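Local coordinates for 6-phospho-beta-d glycosidase (Streptococcus pyogenes, PDB 5FOO), which probably hydrolyses the beta-glycosidic bond of 6-phospho-beta-glucosides, as a family 1 glycoside hydrolase, releasing glucose 6-phosphate, at residues A[254-259]-A[292-297]; A[22-27]-A[92-97]; A[131-134]-A[138-141]; A[105-108]-A[112-115]. The protein carries 1 engineered substitution. All coordinates share one frame; numbering follows the deposited sequence.

Contact 1: residues A[254-259]-A[292-297]; sequences EAAVHG and DYLGLN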
loop_
_atom_site.group_PDB
_atom_site.type_symbol
_atom_site.label_atom_id
_atom_site.label_comp_id
_atom_site.label_asym_id
_atom_site.label_seq_id
_atom_site.Cartn_x
_atom_site.Cartn_y
_atom_site.Cartn_z
ATOM N N GLU A 254 8.081 2.528 13.933
ATOM C CA GLU A 254 9.097 3.098 14.785
ATOM C C GLU A 254 10.173 3.684 13.926
ATOM O O GLU A 254 10.615 4.771 14.206
ATOM C CB GLU A 254 9.668 2.107 15.807
ATOM C CG GLU A 254 8.714 1.723 16.927
ATOM C CD GLU A 254 8.256 2.921 17.738
ATOM O OE1 GLU A 254 9.064 3.851 17.951
ATOM O OE2 GLU A 254 7.085 2.911 18.160
ATOM N N ALA A 255 10.621 2.966 12.899
ATOM C CA ALA A 255 11.616 3.508 11.992
ATOM C C ALA A 255 11.121 4.741 11.193
ATOM O O ALA A 255 11.836 5.728 11.091
ATOM C CB ALA A 255 12.098 2.463 11.037
ATOM N N ALA A 256 9.906 4.697 10.652
ATOM C CA ALA A 256 9.353 5.830 9.891
ATOM C C ALA A 256 9.197 7.129 10.722
ATOM O O ALA A 256 9.591 8.183 10.265
ATOM C CB ALA A 256 8.024 5.468 9.284
ATOM N N VAL A 257 8.614 7.011 11.915
ATOM C CA VAL A 257 8.166 8.122 12.698
ATOM C C VAL A 257 9.246 8.557 13.705
ATOM O O VAL A 257 9.508 9.717 13.820
ATOM C CB VAL A 257 6.916 7.739 13.487
ATOM C CG1 VAL A 257 6.484 8.867 14.391
ATOM C CG2 VAL A 257 5.757 7.323 12.545
ATOM N N HIS A 258 9.847 7.616 14.442
ATOM C CA HIS A 258 10.818 7.906 15.458
ATOM C C HIS A 258 12.200 7.625 15.017
ATOM O O HIS A 258 13.071 7.963 15.742
ATOM C CB HIS A 258 10.518 7.226 16.802
ATOM C CG HIS A 258 9.203 7.643 17.405
ATOM N ND1 HIS A 258 8.186 6.751 17.678
ATOM C CD2 HIS A 258 8.712 8.867 17.723
ATOM C CE1 HIS A 258 7.143 7.393 18.173
ATOM N NE2 HIS A 258 7.424 8.686 18.174
ATOM N N GLY A 259 12.442 7.087 13.830
ATOM C CA GLY A 259 13.837 6.958 13.350
ATOM C C GLY A 259 14.675 5.930 14.149
ATOM O O GLY A 259 15.907 6.036 14.175
ATOM N N ASP A 292 7.183 12.953 7.148
ATOM C CA ASP A 292 6.314 14.161 7.500
ATOM C C ASP A 292 4.928 13.698 7.885
ATOM O O ASP A 292 4.227 14.303 8.692
ATOM C CB ASP A 292 6.182 15.052 6.264
ATOM C CG ASP A 292 7.497 15.581 5.836
ATOM O OD1 ASP A 292 8.118 16.089 6.761
ATOM O OD2 ASP A 292 7.956 15.505 4.657
ATOM N N TYR A 293 4.519 12.587 7.289
ATOM C CA TYR A 293 3.188 12.065 7.453
ATOM C C TYR A 293 3.114 10.602 6.981
ATOM O O TYR A 293 4.096 10.070 6.437
ATOM C CB TYR A 293 2.161 12.960 6.739
ATOM C CG TYR A 293 2.233 13.181 5.272
ATOM C CD1 TYR A 293 3.132 12.551 4.453
ATOM C CD2 TYR A 293 1.303 14.044 4.669
ATOM C CE1 TYR A 293 3.151 12.760 3.107
ATOM C CE2 TYR A 293 1.324 14.284 3.315
ATOM C CZ TYR A 293 2.217 13.595 2.536
ATOM O OH TYR A 293 2.247 13.818 1.186
ATOM N N LEU A 294 1.990 9.950 7.231
ATOM C CA LEU A 294 1.833 8.534 6.862
ATOM C C LEU A 294 0.576 8.307 6.107
ATOM O O LEU A 294 -0.457 8.979 6.333
ATOM C CB LEU A 294 1.757 7.640 8.076
ATOM C CG LEU A 294 3.069 7.447 8.833
ATOM C CD1 LEU A 294 2.736 6.843 10.184
ATOM C CD2 LEU A 294 4.130 6.643 8.096
ATOM N N GLY A 295 0.641 7.314 5.246
ATOM C CA GLY A 295 -0.576 6.632 4.859
ATOM C C GLY A 295 -0.671 5.355 5.648
ATOM O O GLY A 295 0.351 4.655 5.852
ATOM N N LEU A 296 -1.871 5.072 6.116
ATOM C CA LEU A 296 -2.158 3.871 6.852
ATOM C C LEU A 296 -3.234 3.108 6.127
ATOM O O LEU A 296 -4.274 3.661 5.843
ATOM C CB LEU A 296 -2.621 4.166 8.270
ATOM C CG LEU A 296 -1.522 4.816 9.081
ATOM C CD1 LEU A 296 -2.025 4.989 10.495
ATOM C CD2 LEU A 296 -0.222 4.013 9.102
ATOM N N ASN A 297 -2.940 1.857 5.780
ATOM C CA ASN A 297 -3.855 0.982 5.045
ATOM C C ASN A 297 -4.633 0.120 6.007
ATOM O O ASN A 297 -4.083 -0.416 6.971
ATOM C CB ASN A 297 -3.146 0.075 4.020
ATOM C CG ASN A 297 -2.503 0.846 2.863
ATOM O OD1 ASN A 297 -2.832 2.000 2.554
ATOM N ND2 ASN A 297 -1.573 0.205 2.221
#

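Contact 2: residues A[22-27]-A[92-97]; sequences RFAKQH and NPDGLA. With PO4 (phosphate ion), chain M.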
loop_
_atom_site.group_PDB
_atom_site.type_symbol
_atom_site.label_atom_id
_atom_site.label_comp_id
_atom_site.label_asym_id
_atom_site.label_seq_id
_atom_site.Cartn_x
_atom_site.Cartn_y
_atom_site.Cartn_z
ATOM N N ARG A 22 1.422 -2.989 -19.557
ATOM C CA ARG A 22 2.839 -2.966 -19.908
ATOM C C ARG A 22 3.123 -2.231 -21.212
ATOM O O ARG A 22 4.248 -2.217 -21.661
ATOM C CB ARG A 22 3.363 -4.371 -19.983
ATOM C CG ARG A 22 3.401 -5.026 -18.593
ATOM C CD ARG A 22 4.065 -6.431 -18.673
ATOM N NE ARG A 22 5.398 -6.401 -19.269
ATOM C CZ ARG A 22 6.116 -7.454 -19.688
ATOM N NH1 ARG A 22 5.698 -8.734 -19.589
ATOM N NH2 ARG A 22 7.285 -7.231 -20.245
ATOM N N PHE A 23 2.111 -1.571 -21.768
ATOM C CA PHE A 23 2.248 -0.815 -22.979
ATOM C C PHE A 23 3.421 0.095 -22.837
ATOM O O PHE A 23 3.438 0.803 -21.869
ATOM C CB PHE A 23 1.026 0.042 -23.205
ATOM C CG PHE A 23 -0.236 -0.745 -23.314
ATOM C CD1 PHE A 23 -0.560 -1.379 -24.484
ATOM C CD2 PHE A 23 -1.126 -0.823 -22.221
ATOM C CE1 PHE A 23 -1.744 -2.104 -24.582
ATOM C CE2 PHE A 23 -2.304 -1.530 -22.331
ATOM C CZ PHE A 23 -2.607 -2.162 -23.508
ATOM N N ALA A 24 4.362 0.045 -23.807
ATOM C CA ALA A 24 5.617 0.836 -23.843
ATOM C C ALA A 24 6.509 0.833 -22.583
ATOM O O ALA A 24 7.212 1.816 -22.323
ATOM C CB ALA A 24 5.333 2.264 -24.246
ATOM N N LYS A 25 6.495 -0.254 -21.819
ATOM C CA LYS A 25 7.220 -0.287 -20.583
ATOM C C LYS A 25 8.459 -1.063 -20.830
ATOM O O LYS A 25 8.381 -2.236 -21.177
ATOM C CB LYS A 25 6.386 -0.876 -19.413
ATOM C CG LYS A 25 6.928 -0.516 -18.036
ATOM C CD LYS A 25 6.035 -0.984 -16.889
ATOM C CE LYS A 25 6.166 -2.491 -16.705
ATOM N NZ LYS A 25 5.432 -3.079 -15.555
ATOM N N GLN A 26 9.602 -0.448 -20.566
ATOM C CA GLN A 26 10.873 -0.999 -20.991
ATOM C C GLN A 26 11.236 -2.291 -20.260
ATOM O O GLN A 26 11.860 -3.181 -20.846
ATOM C CB GLN A 26 11.968 0.056 -20.820
ATOM C CG GLN A 26 13.341 -0.378 -21.260
ATOM C CD GLN A 26 14.406 0.728 -21.185
ATOM O OE1 GLN A 26 14.155 1.921 -21.062
ATOM N NE2 GLN A 26 15.619 0.306 -21.278
ATOM N N HIS A 27 10.928 -2.395 -18.974
ATOM C CA HIS A 27 11.486 -3.496 -18.193
ATOM C C HIS A 27 10.348 -4.214 -17.563
ATOM O O HIS A 27 9.265 -3.649 -17.391
ATOM C CB HIS A 27 12.412 -2.977 -17.041
ATOM C CG HIS A 27 13.573 -2.111 -17.462
ATOM N ND1 HIS A 27 14.773 -2.632 -17.914
ATOM C CD2 HIS A 27 13.757 -0.769 -17.402
ATOM C CE1 HIS A 27 15.633 -1.658 -18.150
ATOM N NE2 HIS A 27 15.027 -0.508 -17.897
ATOM N N ASN A 92 13.936 6.797 -19.301
ATOM C CA ASN A 92 13.263 6.328 -20.506
ATOM C C ASN A 92 12.372 7.480 -20.974
ATOM O O ASN A 92 11.476 7.912 -20.224
ATOM C CB ASN A 92 12.389 5.110 -20.198
ATOM C CG ASN A 92 11.597 4.671 -21.404
ATOM O OD1 ASN A 92 10.650 5.329 -21.875
ATOM N ND2 ASN A 92 12.015 3.584 -21.936
ATOM N N PRO A 93 12.589 7.985 -22.176
ATOM C CA PRO A 93 11.793 9.168 -22.577
ATOM C C PRO A 93 10.295 8.927 -22.645
ATOM O O PRO A 93 9.556 9.846 -22.302
ATOM C CB PRO A 93 12.331 9.491 -23.996
ATOM C CG PRO A 93 13.659 8.896 -24.041
ATOM C CD PRO A 93 13.615 7.661 -23.181
ATOM N N ASP A 94 9.829 7.732 -23.039
ATOM C CA ASP A 94 8.371 7.495 -23.060
ATOM C C ASP A 94 7.778 7.403 -21.637
ATOM O O ASP A 94 6.670 7.852 -21.397
ATOM C CB ASP A 94 7.885 6.289 -23.915
ATOM C CG ASP A 94 6.277 6.311 -24.080
ATOM O OD1 ASP A 94 5.494 5.849 -23.176
ATOM O OD2 ASP A 94 5.783 6.899 -25.082
ATOM N N GLY A 95 8.513 6.838 -20.704
ATOM C CA GLY A 95 8.036 6.812 -19.308
ATOM C C GLY A 95 7.905 8.183 -18.672
ATOM O O GLY A 95 6.928 8.459 -17.958
ATOM N N LEU A 96 8.879 9.042 -18.939
ATOM C CA LEU A 96 8.842 10.412 -18.467
ATOM C C LEU A 96 7.611 11.121 -19.042
ATOM O O LEU A 96 6.833 11.696 -18.273
ATOM C CB LEU A 96 10.133 11.157 -18.884
ATOM C CG LEU A 96 10.264 12.622 -18.527
ATOM C CD1 LEU A 96 10.175 12.710 -17.004
ATOM C CD2 LEU A 96 11.524 13.300 -19.193
ATOM N N ALA A 97 7.434 11.077 -20.370
ATOM C CA ALA A 97 6.224 11.644 -21.026
ATOM C C ALA A 97 4.961 11.024 -20.433
ATOM O O ALA A 97 4.005 11.743 -20.254
ATOM C CB ALA A 97 6.241 11.423 -22.543
HETATM P P PO4 M . 14.174 -6.623 -18.121
HETATM O O1 PO4 M . 14.930 -7.856 -17.636
HETATM O O2 PO4 M . 14.418 -6.226 -19.559
HETATM O O3 PO4 M . 14.763 -5.412 -17.275
HETATM O O4 PO4 M . 12.742 -6.969 -18.074
HETATM O O HOH W 1 6.357 4.322 -21.106
#

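Contact 3: residues A[131-134]-A[138-141]; sequences GGWE and VVDL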
loop_
_atom_site.group_PDB
_atom_site.type_symbol
_atom_site.label_atom_id
_atom_site.label_comp_id
_atom_site.label_asym_id
_atom_site.label_seq_id
_atom_site.Cartn_x
_atom_site.Cartn_y
_atom_site.Cartn_z
ATOM N N GLY A 131 19.987 -9.982 -5.881
ATOM C CA GLY A 131 19.130 -10.357 -4.784
ATOM C C GLY A 131 18.088 -9.279 -4.434
ATOM O O GLY A 131 17.388 -9.371 -3.406
ATOM N N GLY A 132 17.932 -8.280 -5.281
ATOM C CA GLY A 132 16.823 -7.374 -5.069
ATOM C C GLY A 132 16.979 -6.526 -3.823
ATOM O O GLY A 132 18.045 -5.988 -3.570
ATOM N N TRP A 133 15.912 -6.440 -3.030
ATOM C CA TRP A 133 15.959 -5.709 -1.777
ATOM C C TRP A 133 16.954 -6.308 -0.758
ATOM O O TRP A 133 17.242 -5.695 0.293
ATOM C CB TRP A 133 14.557 -5.622 -1.145
ATOM C CG TRP A 133 13.591 -4.835 -1.986
ATOM C CD1 TRP A 133 12.497 -5.318 -2.607
ATOM C CD2 TRP A 133 13.670 -3.440 -2.329
ATOM N NE1 TRP A 133 11.842 -4.307 -3.277
ATOM C CE2 TRP A 133 12.538 -3.145 -3.132
ATOM C CE3 TRP A 133 14.550 -2.420 -2.010
ATOM C CZ2 TRP A 133 12.268 -1.867 -3.621
ATOM C CZ3 TRP A 133 14.293 -1.104 -2.493
ATOM C CH2 TRP A 133 13.162 -0.845 -3.286
ATOM N N GLU A 134 17.477 -7.501 -1.045
ATOM C CA GLU A 134 18.542 -8.041 -0.171
ATOM C C GLU A 134 19.780 -7.226 -0.356
ATOM O O GLU A 134 20.613 -7.273 0.474
ATOM C CB GLU A 134 18.873 -9.505 -0.458
ATOM C CG GLU A 134 17.704 -10.475 -0.379
ATOM C CD GLU A 134 17.975 -11.711 -1.241
ATOM O OE1 GLU A 134 19.124 -12.139 -1.261
ATOM O OE2 GLU A 134 17.087 -12.190 -1.933
ATOM N N VAL A 138 21.252 -2.194 -4.538
ATOM C CA VAL A 138 19.899 -1.992 -5.044
ATOM C C VAL A 138 19.150 -0.834 -4.363
ATOM O O VAL A 138 18.423 -0.063 -5.053
ATOM C CB VAL A 138 19.068 -3.278 -4.991
ATOM C CG1 VAL A 138 17.558 -2.991 -5.147
ATOM C CG2 VAL A 138 19.588 -4.251 -6.051
ATOM N N VAL A 139 19.287 -0.745 -3.050
ATOM C CA VAL A 139 18.735 0.378 -2.293
ATOM C C VAL A 139 19.258 1.684 -2.824
ATOM O O VAL A 139 18.507 2.639 -2.985
ATOM C CB VAL A 139 19.071 0.288 -0.821
ATOM C CG1 VAL A 139 18.871 1.634 -0.111
ATOM C CG2 VAL A 139 18.165 -0.772 -0.204
ATOM N N ASP A 140 20.546 1.736 -3.110
ATOM C CA ASP A 140 21.133 2.962 -3.711
ATOM C C ASP A 140 20.571 3.245 -5.080
ATOM O O ASP A 140 20.364 4.376 -5.395
ATOM C CB ASP A 140 22.664 2.872 -3.806
ATOM C CG ASP A 140 23.351 3.074 -2.453
ATOM O OD1 ASP A 140 22.819 3.741 -1.558
ATOM O OD2 ASP A 140 24.453 2.562 -2.271
ATOM N N LEU A 141 20.341 2.222 -5.910
ATOM C CA LEU A 141 19.759 2.444 -7.218
ATOM C C LEU A 141 18.258 2.948 -7.099
ATOM O O LEU A 141 17.789 3.775 -7.899
ATOM C CB LEU A 141 19.848 1.179 -8.055
ATOM C CG LEU A 141 21.228 0.591 -8.311
ATOM C CD1 LEU A 141 21.153 -0.619 -9.213
ATOM C CD2 LEU A 141 22.170 1.632 -8.906
#

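Contact 4: residues A[105-108]-A[112-115]; sequences ACLA and RPVI. With EDO (1,2-ethanediol), chain I.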
loop_
_atom_site.group_PDB
_atom_site.type_symbol
_atom_site.label_atom_id
_atom_site.label_comp_id
_atom_site.label_asym_id
_atom_site.label_seq_id
_atom_site.Cartn_x
_atom_site.Cartn_y
_atom_site.Cartn_z
ATOM N N ALA A 105 -2.708 15.744 -16.048
ATOM C CA ALA A 105 -4.147 15.465 -16.095
ATOM C C ALA A 105 -4.746 15.577 -14.690
ATOM O O ALA A 105 -5.829 16.102 -14.501
ATOM C CB ALA A 105 -4.391 14.093 -16.695
ATOM N N CYS A 106 -3.999 15.191 -13.671
ATOM C CA CYS A 106 -4.472 15.374 -12.321
ATOM C C CYS A 106 -4.769 16.853 -12.059
ATOM O O CYS A 106 -5.896 17.215 -11.654
ATOM C CB CYS A 106 -3.483 14.835 -11.277
ATOM S SG CYS A 106 -3.535 13.051 -10.931
ATOM N N LEU A 107 -3.751 17.695 -12.246
ATOM C CA LEU A 107 -3.893 19.133 -11.956
ATOM C C LEU A 107 -4.959 19.769 -12.850
ATOM O O LEU A 107 -5.798 20.460 -12.329
ATOM C CB LEU A 107 -2.563 19.873 -12.064
ATOM C CG LEU A 107 -1.437 19.357 -11.170
ATOM C CD1 LEU A 107 -0.216 20.239 -11.393
ATOM C CD2 LEU A 107 -1.895 19.385 -9.722
ATOM N N ALA A 108 -5.005 19.436 -14.152
ATOM C CA ALA A 108 -6.035 19.995 -15.029
ATOM C C ALA A 108 -7.434 19.662 -14.534
ATOM O O ALA A 108 -8.343 20.435 -14.752
ATOM C CB ALA A 108 -5.856 19.558 -16.480
ATOM N N ARG A 112 -5.471 16.622 -6.593
ATOM C CA ARG A 112 -4.160 16.518 -5.995
ATOM C C ARG A 112 -3.478 15.135 -6.330
ATOM O O ARG A 112 -4.003 14.096 -5.964
ATOM C CB ARG A 112 -4.298 16.628 -4.488
ATOM C CG ARG A 112 -2.954 16.555 -3.725
ATOM C CD ARG A 112 -3.198 16.579 -2.226
ATOM N NE ARG A 112 -3.605 17.892 -1.777
ATOM C CZ ARG A 112 -2.794 18.958 -1.682
ATOM N NH1 ARG A 112 -1.491 18.891 -1.926
ATOM N NH2 ARG A 112 -3.302 20.128 -1.302
ATOM N N PRO A 113 -2.349 15.147 -7.043
ATOM C CA PRO A 113 -1.671 13.896 -7.343
ATOM C C PRO A 113 -0.829 13.427 -6.149
ATOM O O PRO A 113 -0.041 14.206 -5.610
ATOM C CB PRO A 113 -0.791 14.254 -8.514
ATOM C CG PRO A 113 -0.454 15.749 -8.311
ATOM C CD PRO A 113 -1.674 16.320 -7.667
ATOM N N VAL A 114 -1.000 12.171 -5.743
ATOM C CA VAL A 114 -0.317 11.615 -4.572
ATOM C C VAL A 114 0.493 10.444 -5.077
ATOM O O VAL A 114 -0.076 9.488 -5.611
ATOM C CB VAL A 114 -1.364 11.125 -3.540
ATOM C CG1 VAL A 114 -0.714 10.498 -2.271
ATOM C CG2 VAL A 114 -2.268 12.323 -3.189
ATOM N N ILE A 115 1.805 10.516 -4.967
ATOM C CA ILE A 115 2.650 9.556 -5.730
ATOM C C ILE A 115 3.480 8.663 -4.840
ATOM O O ILE A 115 4.240 9.154 -4.003
ATOM C CB ILE A 115 3.489 10.297 -6.727
ATOM C CG1 ILE A 115 2.576 11.089 -7.702
ATOM C CG2 ILE A 115 4.417 9.380 -7.439
ATOM C CD1 ILE A 115 1.736 10.256 -8.635
HETATM C C1 EDO I . -7.301 17.757 -1.663
HETATM O O1 EDO I . -6.262 18.583 -2.162
HETATM C C2 EDO I . -8.293 18.591 -0.854
HETATM O O2 EDO I . -7.539 19.320 0.111
#

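Contact 1: residues A[254-259]-A[292-297]
In the closed (beta/alpha)8 barrel of this family 1 glycoside hydrolase, Leu-294 of barrel strand 293-297 packs outward against Ala-256 and Val-257 near the C-terminal end of helix 235-258. The isobutyl fork of the leucine is divided between two helix residues. Its CD1 lies 3.9 Å from Val-257 CG2, the two side chains crossing at about a right angle, and its CD2 stands 4.2 Å from Ala-256 CB. With CG anti to its carbonyl carbon (chi1 -72°), Leu-294 carries both methyls to the helix. Val-257 is used on both sides, because its second methyl, CG1, lies 3.9 Å above the plane of the His-258 ring, over its centre. That ring is held in turn by the helix: His-258 ND1 donates to Glu-254 OE1 over 3.0 Å, meeting the carboxylate from above its plane, while NE2 bonds to Asp-358. The imidazole therefore has both nitrogens bound, which should fix its rotation. The contact is buried and apolar. Leu-294 also touches Thr-221 of the adjacent strand 218-224 and Met-353 of helix 344-356, and its backbone pairs with Phe-363 of strand 362-367 on the other side of strand 293-297.

Contact 2: residues A[22-27]-A[92-97]
Asn-92, just ahead of helix 93-108, meets Gln-26 of the surface loop 22-27 through a single hydrogen bond between their side-chain amides. Its ND2 donates to Gln-26 OE1 over 2.8 Å in a nearly straight bond (168°). The acceptor lies in the amide plane of Asn-92, but the donor is tilted from the carbonyl plane of Gln-26, and the two amides are turned 52° against each other. Gln-26 reaches this point as an extended chain, with CG anti to the backbone N (chi1 -179°), and the two side chains run past each other in opposite directions. The other end of the Asn-92 amide works on the helix: OD1 accepts from Gly-95 N at 2.9 Å, an N-cap bond. Two residues on, Asp-94 brings OD1 to 3.7 Å from Ala-24 CB, on the type II turn from Arg-22 to Lys-25. A water joins the same pair, donating to Ala-24 O at 2.9 Å and to Asp-94 OD1 at 2.7 Å. Tyr-55 OH is a further hydrogen-bonding partner of that carboxylate oxygen.

Past Gln-26, whose NE2 bonds to Asp-84, His-27 ND1 donates to phosphate O3 over 2.9 Å; Arg-28 N binds the same ion, which probably comes from the crystallisation liquor. The chemistry is thus polar and largely at the surface: Asn-92 serves loop and helix with one amide, so that the bond to Gln-26 helps to fix the rotation of the capping group.

Contact 3: residues A[131-134]-A[138-141]
The carbonyl oxygen of Gly-132 rests against the branched head of Val-138 in van der Waals contact. Gly-132 O lies 3.2 Å from Val-138 CB, and both methyls flank it, CG1 and CG2 each at 3.4 Å from the same oxygen. The valine thus straddles the carbonyl, with CG1 anti to its backbone N (chi1 164°) and CG2 anti to the carbonyl carbon. Gly-132 adopts a positive phi (68°), as does Gly-131 before it, the first residue to leave helix 124-130, and so the chain turns sharply here. The turn is tied by Glu-134 N, which donates to Gly-131 O over 3.0 Å.

Trp-133 follows. Its CB bond points away from 138-141, but the six-membered part of the indole returns to it, CE3 standing 4.4 Å from Val-138 CG1. The same carbon lies 4.4 Å from Val-139 CG2, a methyl that approaches the ring at its edge, near the plane.

All four touching residues are buried where the loop after helix 124-130 enters helix 136-153. Leu-126 and Tyr-130 of the former helix also pack on Val-138. Trp-133 is further flanked by Val-192 and Leu-196 of helix 186-208 and by Trp-79 of helix 79-82. Its ring meets Phe-142 edge to face and also meets that of His-118, the neighbour in sequence of the pocket residue His-119.

Contact 4: residues A[105-108]-A[112-115]
A proline inside a barrel strand receives both helix residues of this contact: Pro-113 offers one part of its ring to the thiol of Cys-106 and another to a methyl of Leu-107. Cys-106 SG lies 3.8 Å from Pro-113 CB, and Cys-106 CB is almost as near, 3.9 Å from that same carbon. The thiol is swung away from the carbonyl carbon of its own residue (chi1 -82°), which lays the sulfur alongside the base of the pyrrolidine, 4.1 Å from Pro-113 CA. Leu-107 comes to the far part of the ring and across it at about a right angle, with CD2 at 3.7 Å from Pro-113 CD.

Helix 93-108 and strand 112-116 are joined by three residues only, so the end of the helix folds directly back on the start of the third barrel strand. Together with strand 72-76, which lies beside strand 112-116 in parallel, they make one beta-alpha-beta crossover of the (beta/alpha)8 barrel. Cys-106 also touches Leu-62 of helix 54-67, the helix next to it around the barrel, whereas Leu-107 is exposed to solvent and touches Arg-156.

Arg-112 sends its side chain to the other side of the strand. The chain is bent at chi3 (-73°), and NE donates to O1 of a 1,2-ethanediol molecule, probably from the crystallisation liquor, over 2.8 Å, near the guanidinium plane. NH1 of the arginine forms a salt bridge with Asp-159 of the next strand, and the diol is bonded in turn to Glu-7 O.

In the fold
Contacts 1 and 4 reach the same eight-stranded barrel from different sectors. Their centres are 23 Å apart but their nearest atoms only about 6 Å, and Asp-159 spans the gap, bonded to Tyr-293 of strand 293-297 and to Arg-112 of strand 112-116. Contacts 2 and 4 use the two ends of helix 93-108, with centres 19 Å apart. Contact 3 lies 21 Å from contact 2 and 29 Å from contact 4, centre to centre. Contact 1 connects to the pocket of 6-phosphocyclophellitol through Asn-297, which hydrogen-bonds to the pocket residue Asn-164 and touches Glu-165; contact 2, 31 Å from contact 1 between centres, is at the surface.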